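Local atomic coordinates of outer surface protein (Bacillus cereus ATCC 14579, PDB entry 1X7F), a protein that is of unknown function but probably acts as a 6-phospho-N-acetylmuramidase, splitting MurNAc-6-phosphate-containing disaccharides during cell-wall recycling. Residues 143-148 against 191-196; 181-186 against 239-244; 268-273 against 373-378. All coordinates share one frame; numbering follows the deposited sequence. Where two conformers were deposited one is given.

Contact 1. Residues 143-148 against 191-196; sequences IELNVS and ERFKKH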
loop_
_atom_site.group_PDB
_atom_site.type_symbol
_atom_site.label_atom_id
_atom_site.label_comp_id
_atom_site.label_asym_id
_atom_site.label_seq_id
_atom_site.Cartn_x
_atom_site.Cartn_y
_atom_site.Cartn_z
ATOM N N ILE A 143 19.018 9.328 -4.450
ATOM C CA ILE A 143 19.699 8.169 -3.878
ATOM C C ILE A 143 18.700 7.387 -3.037
ATOM O O ILE A 143 18.314 7.831 -1.955
ATOM C CB ILE A 143 20.945 8.574 -3.028
ATOM C CG1 ILE A 143 21.867 9.574 -3.768
ATOM C CG2 ILE A 143 21.702 7.325 -2.554
ATOM C CD1 ILE A 143 22.413 9.112 -5.117
ATOM N N GLU A 144 18.272 6.236 -3.553
ATOM C CA GLU A 144 17.345 5.361 -2.835
ATOM C C GLU A 144 18.073 4.409 -1.884
ATOM O O GLU A 144 18.952 3.653 -2.292
ATOM C CB GLU A 144 16.450 4.578 -3.795
ATOM C CG GLU A 144 15.396 3.750 -3.070
ATOM C CD GLU A 144 14.277 3.302 -3.977
ATOM O OE1 GLU A 144 13.232 3.974 -4.008
ATOM O OE2 GLU A 144 14.431 2.277 -4.658
ATOM N N LEU A 145 17.699 4.469 -0.613
ATOM C CA LEU A 145 18.291 3.620 0.407
ATOM C C LEU A 145 17.382 2.429 0.713
ATOM O O LEU A 145 16.171 2.476 0.476
ATOM C CB LEU A 145 18.551 4.418 1.688
ATOM C CG LEU A 145 19.393 5.694 1.612
ATOM C CD1 LEU A 145 19.287 6.413 2.930
ATOM C CD2 LEU A 145 20.858 5.404 1.269
ATOM N N ASN A 146 17.985 1.370 1.237
ATOM C CA ASN A 146 17.255 0.194 1.682
ATOM C C ASN A 146 16.621 0.483 3.041
ATOM O O ASN A 146 17.324 0.715 4.023
ATOM C CB ASN A 146 18.219 -1.010 1.780
ATOM C CG ASN A 146 17.492 -2.354 1.880
ATOM O OD1 ASN A 146 16.306 -2.435 2.230
ATOM N ND2 ASN A 146 18.203 -3.412 1.549
ATOM N N VAL A 147 15.294 0.468 3.098
ATOM C CA VAL A 147 14.569 0.672 4.364
ATOM C C VAL A 147 14.642 -0.571 5.263
ATOM O O VAL A 147 14.596 -0.451 6.493
ATOM C CB VAL A 147 13.102 1.104 4.123
ATOM C CG1 VAL A 147 12.406 1.492 5.426
ATOM C CG2 VAL A 147 13.070 2.295 3.197
ATOM N N SER A 148 14.820 -1.745 4.641
ATOM C CA SER A 148 14.668 -3.034 5.315
ATOM C C SER A 148 15.730 -3.433 6.352
ATOM O O SER A 148 15.668 -4.533 6.888
ATOM C CB SER A 148 14.486 -4.159 4.286
ATOM O OG SER A 148 13.406 -3.881 3.412
ATOM N N GLU A 191 9.389 3.376 10.335
ATOM C CA GLU A 191 9.332 4.513 11.269
ATOM C C GLU A 191 10.641 5.303 11.367
ATOM O O GLU A 191 10.632 6.473 11.743
ATOM C CB GLU A 191 8.898 4.053 12.663
ATOM C CG GLU A 191 7.390 4.030 12.854
ATOM C CD GLU A 191 6.964 3.447 14.189
ATOM O OE1 GLU A 191 5.822 3.729 14.620
ATOM O OE2 GLU A 191 7.763 2.703 14.802
ATOM N N ARG A 192 11.759 4.657 11.048
ATOM C CA ARG A 192 13.058 5.334 10.984
ATOM C C ARG A 192 13.063 6.381 9.877
ATOM O O ARG A 192 13.547 7.494 10.071
ATOM C CB ARG A 192 14.188 4.341 10.714
ATOM C CG ARG A 192 14.588 3.493 11.886
ATOM C CD ARG A 192 15.675 2.484 11.539
ATOM N NE ARG A 192 16.083 1.680 12.687
ATOM C CZ ARG A 192 16.864 2.112 13.668
ATOM N NH1 ARG A 192 17.330 3.357 13.664
ATOM N NH2 ARG A 192 17.175 1.299 14.666
ATOM N N PHE A 193 12.524 5.996 8.721
ATOM C CA PHE A 193 12.500 6.842 7.538
ATOM C C PHE A 193 11.444 7.934 7.633
ATOM O O PHE A 193 11.634 9.042 7.125
ATOM C CB PHE A 193 12.335 5.978 6.278
ATOM C CG PHE A 193 13.639 5.475 5.731
ATOM C CD1 PHE A 193 14.421 4.579 6.465
ATOM C CD2 PHE A 193 14.111 5.932 4.505
ATOM C CE1 PHE A 193 15.650 4.135 5.978
ATOM C CE2 PHE A 193 15.339 5.501 4.011
ATOM C CZ PHE A 193 16.111 4.592 4.753
ATOM N N LYS A 194 10.345 7.613 8.309
ATOM C CA LYS A 194 9.266 8.564 8.589
ATOM C C LYS A 194 9.713 9.621 9.610
ATOM O O LYS A 194 9.431 10.813 9.452
ATOM C CB LYS A 194 8.031 7.799 9.090
ATOM C CG LYS A 194 6.797 8.644 9.292
ATOM C CD LYS A 194 5.916 8.663 8.058
ATOM C CE LYS A 194 4.823 9.709 8.230
ATOM N NZ LYS A 194 3.705 9.474 7.285
ATOM N N LYS A 195 10.429 9.185 10.646
ATOM C CA LYS A 195 10.975 10.097 11.648
ATOM C C LYS A 195 11.787 11.228 11.006
ATOM O O LYS A 195 11.748 12.366 11.471
ATOM C CB LYS A 195 11.846 9.348 12.666
ATOM C CG LYS A 195 12.001 10.102 13.985
ATOM C CD LYS A 195 13.445 10.164 14.470
ATOM C CE LYS A 195 13.789 9.002 15.395
ATOM N NZ LYS A 195 14.913 9.350 16.317
ATOM N N HIS A 196 12.513 10.904 9.939
ATOM C CA HIS A 196 13.372 11.866 9.254
ATOM C C HIS A 196 12.733 12.476 8.008
ATOM O O HIS A 196 13.410 13.142 7.222
ATOM C CB HIS A 196 14.709 11.210 8.909
ATOM C CG HIS A 196 15.530 10.860 10.110
ATOM N ND1 HIS A 196 16.238 11.802 10.825
ATOM C CD2 HIS A 196 15.743 9.676 10.732
ATOM C CE1 HIS A 196 16.862 11.212 11.829
ATOM N NE2 HIS A 196 16.578 9.923 11.797
#
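In the parallel alpha/beta domain, Phe-193 of helix 183-195 packs on Leu-145 and Val-147 at the C-terminal end of strand 142-146. No hydrogen bond crosses between residues 143-148 and 191-196. The contact is a buried apolar one, built round a single ring. Val-147 lies over one face of that ring. Val-147 CG2 makes a CH-pi contact, 3.9 Å from the centroid of the Phe-193 ring and only 5° off the normal. Val-147 CG1 is on the same side of the ring plane but displaced outward past Phe-193 CD1, 3.8 Å from that atom. CG1 is anti to the backbone N (chi1 -172°), which leaves CG2 beside that N and above the ring centre. Leu-145 comes from a different direction. Leu-145 CB meets the ring edge near the plane, 3.9 Å from Phe-193 CZ, and its side chain runs at about a right angle to that of Phe-193. Just past the strand, an Asx turn shapes the chain. Ser-148 N donates to Asn-146 OD1 at 2.9 Å, from above the carbonyl plane. Asn-146 ND2 is held by Asp-123 O, so both ends of the amide are bonded. Leu-154 of helix 153-157 touches both Leu-145 and Phe-193. This is the apolar layer between strands and outer helices, consistent with a (beta/alpha)8 barrel.

Contact 2. Residues 181-186 against 239-244; sequences LPYDYF and WATGLI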
loop_
_atom_site.group_PDB
_atom_site.type_symbol
_atom_site.label_atom_id
_atom_site.label_comp_id
_atom_site.label_asym_id
_atom_site.label_seq_id
_atom_site.Cartn_x
_atom_site.Cartn_y
_atom_site.Cartn_z
ATOM N N LEU A 181 9.439 -9.857 5.426
ATOM C CA LEU A 181 9.570 -9.209 6.741
ATOM C C LEU A 181 8.366 -9.481 7.648
ATOM O O LEU A 181 7.237 -9.541 7.154
ATOM C CB LEU A 181 9.749 -7.684 6.592
ATOM C CG LEU A 181 10.916 -7.190 5.723
ATOM C CD1 LEU A 181 11.052 -5.663 5.810
ATOM C CD2 LEU A 181 12.240 -7.917 6.079
ATOM N N PRO A 182 8.604 -9.644 8.957
ATOM C CA PRO A 182 7.514 -9.693 9.932
ATOM C C PRO A 182 6.990 -8.295 10.193
ATOM O O PRO A 182 7.702 -7.304 9.966
ATOM C CB PRO A 182 8.179 -10.277 11.196
ATOM C CG PRO A 182 9.621 -9.892 11.088
ATOM C CD PRO A 182 9.923 -9.843 9.602
ATOM N N TYR A 183 5.751 -8.225 10.666
ATOM C CA TYR A 183 5.076 -6.956 10.819
ATOM C C TYR A 183 5.789 -5.952 11.737
ATOM O O TYR A 183 6.034 -4.820 11.338
ATOM C CB TYR A 183 3.615 -7.143 11.272
ATOM C CG TYR A 183 2.882 -5.827 11.269
ATOM C CD1 TYR A 183 2.495 -5.238 10.066
ATOM C CD2 TYR A 183 2.613 -5.151 12.460
ATOM C CE1 TYR A 183 1.834 -4.030 10.050
ATOM C CE2 TYR A 183 1.946 -3.928 12.458
ATOM C CZ TYR A 183 1.567 -3.377 11.255
ATOM O OH TYR A 183 0.920 -2.176 11.234
ATOM N N ASP A 184 6.090 -6.340 12.968
ATOM C CA ASP A 184 6.683 -5.377 13.905
ATOM C C ASP A 184 8.050 -4.867 13.429
ATOM O O ASP A 184 8.360 -3.690 13.602
ATOM C CB ASP A 184 6.770 -5.945 15.330
ATOM C CG ASP A 184 5.396 -6.103 15.999
ATOM O OD1 ASP A 184 4.413 -5.396 15.643
ATOM O OD2 ASP A 184 5.216 -6.923 16.926
ATOM N N TYR A 185 8.861 -5.750 12.845
ATOM C CA TYR A 185 10.160 -5.357 12.301
ATOM C C TYR A 185 9.984 -4.341 11.165
ATOM O O TYR A 185 10.673 -3.317 11.123
ATOM C CB TYR A 185 10.972 -6.591 11.846
ATOM C CG TYR A 185 12.311 -6.266 11.212
ATOM C CD1 TYR A 185 13.438 -6.029 12.001
ATOM C CD2 TYR A 185 12.451 -6.194 9.820
ATOM C CE1 TYR A 185 14.664 -5.732 11.431
ATOM C CE2 TYR A 185 13.680 -5.888 9.234
ATOM C CZ TYR A 185 14.776 -5.649 10.044
ATOM O OH TYR A 185 15.994 -5.345 9.482
ATOM N N PHE A 186 9.058 -4.643 10.253
ATOM C CA PHE A 186 8.733 -3.790 9.107
ATOM C C PHE A 186 8.332 -2.369 9.517
ATOM O O PHE A 186 8.699 -1.390 8.854
ATOM C CB PHE A 186 7.616 -4.453 8.294
ATOM C CG PHE A 186 6.899 -3.523 7.346
ATOM C CD1 PHE A 186 7.381 -3.322 6.052
ATOM C CD2 PHE A 186 5.749 -2.855 7.742
ATOM C CE1 PHE A 186 6.732 -2.474 5.180
ATOM C CE2 PHE A 186 5.085 -1.997 6.863
ATOM C CZ PHE A 186 5.583 -1.810 5.581
ATOM N N TRP A 239 -0.571 1.481 2.799
ATOM C CA TRP A 239 -1.007 2.857 2.978
ATOM C C TRP A 239 -1.682 3.086 4.321
ATOM O O TRP A 239 -1.531 4.160 4.901
ATOM C CB TRP A 239 -1.925 3.326 1.835
ATOM C CG TRP A 239 -1.213 3.608 0.527
ATOM C CD1 TRP A 239 -0.000 4.229 0.360
ATOM C CD2 TRP A 239 -1.705 3.340 -0.797
ATOM N NE1 TRP A 239 0.304 4.326 -0.977
ATOM C CE2 TRP A 239 -0.726 3.794 -1.712
ATOM C CE3 TRP A 239 -2.878 2.753 -1.307
ATOM C CZ2 TRP A 239 -0.871 3.666 -3.100
ATOM C CZ3 TRP A 239 -3.022 2.631 -2.689
ATOM C CH2 TRP A 239 -2.012 3.067 -3.563
ATOM N N ALA A 240 -2.416 2.091 4.822
ATOM C CA ALA A 240 -3.081 2.219 6.137
ATOM C C ALA A 240 -2.117 2.289 7.330
ATOM O O ALA A 240 -2.496 2.774 8.385
ATOM C CB ALA A 240 -4.135 1.100 6.354
ATOM N N THR A 241 -0.888 1.790 7.180
ATOM C CA THR A 241 0.109 1.895 8.264
ATOM C C THR A 241 0.445 3.368 8.551
ATOM O O THR A 241 0.859 3.715 9.653
ATOM C CB THR A 241 1.416 1.104 7.951
ATOM O OG1 THR A 241 2.026 1.629 6.766
ATOM C CG2 THR A 241 1.146 -0.390 7.627
ATOM N N GLY A 242 0.226 4.232 7.562
ATOM C CA GLY A 242 0.699 5.618 7.614
ATOM C C GLY A 242 2.206 5.778 7.428
ATOM O O GLY A 242 2.732 6.879 7.570
ATOM N N LEU A 243 2.911 4.691 7.111
ATOM C CA LEU A 243 4.376 4.729 7.082
ATOM C C LEU A 243 4.971 4.519 5.690
ATOM O O LEU A 243 6.192 4.552 5.523
ATOM C CB LEU A 243 4.966 3.706 8.074
ATOM C CG LEU A 243 4.639 3.860 9.572
ATOM C CD1 LEU A 243 5.309 2.749 10.373
ATOM C CD2 LEU A 243 5.010 5.246 10.147
ATOM N N ILE A 244 4.110 4.292 4.703
ATOM C CA ILE A 244 4.539 3.982 3.347
ATOM C C ILE A 244 3.858 4.958 2.420
ATOM O O ILE A 244 2.643 5.133 2.490
ATOM C CB ILE A 244 4.217 2.489 2.962
ATOM C CG1 ILE A 244 4.964 1.491 3.871
ATOM C CG2 ILE A 244 4.540 2.194 1.479
ATOM C CD1 ILE A 244 6.539 1.522 3.743
#
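Phe-186 meets Ile-244 and Thr-241 where helix 183-195 packs beside the turn that follows helix 231-240 in the parallel alpha/beta domain. That turn leads into strand 246-249. The tight part of the contact is buried. Phe-186 CG is anti to the backbone N (chi1 163°), and the ring reaches across to the other segment with its far end. Phe-186 CZ is 3.8 Å from Ile-244 CG1, and the terminal methyl, Ile-244 CD1, lies 3.9 Å from the same CZ. Both carbons of this isoleucine branch approach CZ at a slant, the two side chains crossing at an angle. The Phe-186 ring also stacks with His-171, and Ile-244 touches Ser-190 one helical turn further along.

The looser side is formed by Tyr-183 and Thr-241, which are both partly exposed. Here one methyl serves two rings. Thr-241 CG2 sits at the edge of each, near its plane. Thr-241 CG2 is 4.0 Å from Tyr-183 OH and 4.3 Å from Phe-186 CE2. The Tyr-183 and Thr-241 side chains run past one another head to tail, with the phenol end beside the methyl. The phenol oxygen does its polar bonding with Tyr-374 OH.

No hydrogen bond joins the two segments. Each is shaped by its own bonds. Pro-182 is the N-cap of helix 183-195, and its O accepts from Phe-186 N at 3.0 Å. On the other side, Gly-242 leaves helical geometry with positive phi (73°). The methyl of Thr-241 faces the aromatic rings while its hydroxyl turns back to its own chain. Thr-241 OG1 is hydrogen-bonded to Leu-238 O and closes an ST turn by accepting from Leu-243 N, at 3.2 Å and 159°.

Contact 3. Residues 268-273 against 373-378; sequences YMLQLK and DYVGAW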
loop_
_atom_site.group_PDB
_atom_site.type_symbol
_atom_site.label_atom_id
_atom_site.label_comp_id
_atom_site.label_asym_id
_atom_site.label_seq_id
_atom_site.Cartn_x
_atom_site.Cartn_y
_atom_site.Cartn_z
ATOM N N TYR A 268 -5.564 7.737 0.124
ATOM C CA TYR A 268 -5.508 8.646 1.266
ATOM C C TYR A 268 -6.656 8.425 2.267
ATOM O O TYR A 268 -6.838 9.211 3.198
ATOM C CB TYR A 268 -5.508 10.107 0.768
ATOM C CG TYR A 268 -4.531 10.364 -0.370
ATOM C CD1 TYR A 268 -4.965 10.392 -1.700
ATOM C CD2 TYR A 268 -3.171 10.560 -0.116
ATOM C CE1 TYR A 268 -4.068 10.618 -2.748
ATOM C CE2 TYR A 268 -2.270 10.790 -1.155
ATOM C CZ TYR A 268 -2.721 10.819 -2.470
ATOM O OH TYR A 268 -1.825 11.046 -3.500
ATOM N N MET A 269 -7.422 7.355 2.059
ATOM C CA MET A 269 -8.410 6.858 3.020
ATOM C C MET A 269 -8.745 5.374 2.942
ATOM O O MET A 269 -8.869 4.806 1.870
ATOM C CB MET A 269 -9.684 7.671 2.984
ATOM C CG MET A 269 -10.477 7.505 4.265
ATOM S SD MET A 269 -12.087 8.125 3.987
ATOM C CE MET A 269 -12.406 7.422 2.365
ATOM N N LEU A 270 -8.919 4.772 4.110
ATOM C CA LEU A 270 -9.276 3.370 4.231
ATOM C C LEU A 270 -10.669 3.068 3.680
ATOM O O LEU A 270 -11.642 3.734 4.043
ATOM C CB LEU A 270 -9.192 2.943 5.686
ATOM C CG LEU A 270 -9.352 1.450 6.002
ATOM C CD1 LEU A 270 -8.274 0.600 5.310
ATOM C CD2 LEU A 270 -9.279 1.291 7.501
ATOM N N GLN A 271 -10.745 2.073 2.794
ATOM C CA GLN A 271 -11.999 1.631 2.187
ATOM C C GLN A 271 -12.153 0.142 2.469
ATOM O O GLN A 271 -11.316 -0.662 2.061
ATOM C CB GLN A 271 -12.021 1.867 0.675
ATOM C CG GLN A 271 -11.718 3.286 0.212
ATOM C CD GLN A 271 -11.607 3.385 -1.300
ATOM O OE1 GLN A 271 -10.648 2.866 -1.901
ATOM N NE2 GLN A 271 -12.578 4.062 -1.925
ATOM N N LEU A 272 -13.216 -0.216 3.175
ATOM C CA LEU A 272 -13.432 -1.595 3.600
ATOM C C LEU A 272 -14.491 -2.200 2.708
ATOM O O LEU A 272 -15.621 -1.690 2.649
ATOM C CB LEU A 272 -13.884 -1.643 5.064
ATOM C CG LEU A 272 -12.896 -1.032 6.078
ATOM C CD1 LEU A 272 -13.565 -0.881 7.453
ATOM C CD2 LEU A 272 -11.582 -1.863 6.187
ATOM N N LYS A 273 -14.122 -3.269 1.998
ATOM C CA LYS A 273 -15.080 -3.998 1.168
ATOM C C LYS A 273 -16.149 -4.686 2.040
ATOM O O LYS A 273 -15.828 -5.492 2.930
ATOM C CB LYS A 273 -14.362 -4.997 0.265
ATOM C CG LYS A 273 -15.297 -5.764 -0.641
ATOM C CD LYS A 273 -14.635 -6.174 -1.931
ATOM C CE LYS A 273 -15.652 -6.838 -2.852
ATOM N NZ LYS A 273 -15.012 -7.534 -4.003
ATOM N N ASP A 373 -8.013 -3.042 12.369
ATOM C CA ASP A 373 -7.059 -2.574 13.358
ATOM C C ASP A 373 -6.502 -1.179 13.040
ATOM O O ASP A 373 -5.945 -0.518 13.915
ATOM C CB ASP A 373 -5.894 -3.569 13.478
ATOM C CG ASP A 373 -6.328 -4.944 14.005
ATOM O OD1 ASP A 373 -7.472 -5.107 14.500
ATOM O OD2 ASP A 373 -5.563 -5.932 13.956
ATOM N N TYR A 374 -6.636 -0.745 11.789
ATOM C CA TYR A 374 -6.212 0.595 11.384
ATOM C C TYR A 374 -7.303 1.664 11.557
ATOM O O TYR A 374 -7.042 2.856 11.364
ATOM C CB TYR A 374 -5.614 0.569 9.961
ATOM C CG TYR A 374 -4.430 -0.354 9.927
ATOM C CD1 TYR A 374 -4.592 -1.703 9.608
ATOM C CD2 TYR A 374 -3.168 0.090 10.313
ATOM C CE1 TYR A 374 -3.518 -2.578 9.633
ATOM C CE2 TYR A 374 -2.083 -0.783 10.337
ATOM C CZ TYR A 374 -2.277 -2.114 9.997
ATOM O OH TYR A 374 -1.236 -2.992 10.014
ATOM N N VAL A 375 -8.512 1.237 11.931
ATOM C CA VAL A 375 -9.554 2.175 12.334
ATOM C C VAL A 375 -9.373 2.477 13.819
ATOM O O VAL A 375 -9.958 1.822 14.675
ATOM C CB VAL A 375 -11.006 1.668 12.047
ATOM C CG1 VAL A 375 -12.015 2.782 12.331
ATOM C CG2 VAL A 375 -11.154 1.192 10.608
ATOM N N GLY A 376 -8.538 3.463 14.120
ATOM C CA GLY A 376 -8.350 3.874 15.504
ATOM C C GLY A 376 -9.293 4.986 15.928
ATOM O O GLY A 376 -10.260 5.322 15.221
ATOM N N ALA A 377 -8.999 5.550 17.095
ATOM C CA ALA A 377 -9.722 6.682 17.636
ATOM C C ALA A 377 -9.751 7.838 16.626
ATOM O O ALA A 377 -8.703 8.351 16.250
ATOM C CB ALA A 377 -9.075 7.118 18.950
ATOM N N TRP A 378 -10.953 8.209 16.178
ATOM C CA TRP A 378 -11.182 9.370 15.279
ATOM C C TRP A 378 -10.869 9.144 13.780
ATOM O O TRP A 378 -10.914 10.082 12.980
ATOM C CB TRP A 378 -10.454 10.628 15.782
ATOM C CG TRP A 378 -10.880 11.107 17.150
ATOM C CD1 TRP A 378 -10.062 11.352 18.227
ATOM C CD2 TRP A 378 -12.213 11.424 17.585
ATOM N NE1 TRP A 378 -10.802 11.797 19.295
ATOM C CE2 TRP A 378 -12.123 11.856 18.932
ATOM C CE3 TRP A 378 -13.480 11.395 16.970
ATOM C CZ2 TRP A 378 -13.250 12.243 19.679
ATOM C CZ3 TRP A 378 -14.606 11.776 17.717
ATOM C CH2 TRP A 378 -14.476 12.196 19.057
#
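A single close methyl pair, Leu-270 CD2 and Val-375 CG2 at 3.6 Å, carries this contact, and Val-375 is the centre of an inverse gamma turn. The meeting of 268-273 and 373-378 is apolar throughout, with no hydrogen bond between them. The buried surface is small, 114 Å² in all. The two side chains meet at about a right angle, and the closest approach is between one methyl of each. Leu-270 CG is anti to the backbone N (chi1 -172°), and one of its methyls, CD2, is the atom that reaches the turn. In Val-375, a chi1 of -173° turns CG2 opposite the carbonyl carbon and against the leucine.

Two wider approaches surround this pair. Leu-272 lies two residues further along the strand and also points at the turn. Leu-272 CD1 is 4.5 Å from Val-375 CG2. Next to Val-375 in the chain, Tyr-374 CB is 4.5 Å from Leu-270 CD2. The tyrosine ring then leads away from the strand. Tyr-374 OH is hydrogen-bonded to His-237 NE2 and to Tyr-183 OH, and the rings of Tyr-374 and His-237 meet with their planes at about 60°.

The turn itself is closed by a weak bond, Gly-376 N to Tyr-374 O at 3.2 Å. Val-375 O is gripped by Arg-295 NH2, and Asp-373 OD1 forms a salt bridge with Arg-328.

The segment 373-378 belongs to the connection between strands 358-364 and 380-384. Both strands flank strand 270-276 in the mixed sheet, 358-364 antiparallel to it and 380-384 parallel. Leu-270 and Leu-272 bond through their backbones to Thr-382, and Phe-381 of strand 380-384 packs on both Leu-272 and Val-375.

How the contacts relate
Contacts 1 and 2 lie in the N-terminal family region, with centres about 12 Å apart. Both use helix 183-195, its last residues in contact 1 and its first turn in contact 2. Their segments alternate along the chain. They also touch directly: Lys-194 NZ lies 2.8 Å from Gly-242 O, a probable hydrogen bond. Contact 3 follows later, in the C-terminal family region, its centre about 15 Å from that of contact 2 and about 24 Å from that of contact 1. Contact 2 lies where the parallel alpha/beta domain faces the mixed-sheet domain. Ala-240 and Thr-241 pack on Tyr-374 there, and Tyr-183 OH is 2.6 Å from Tyr-374 OH, a probable hydrogen bond.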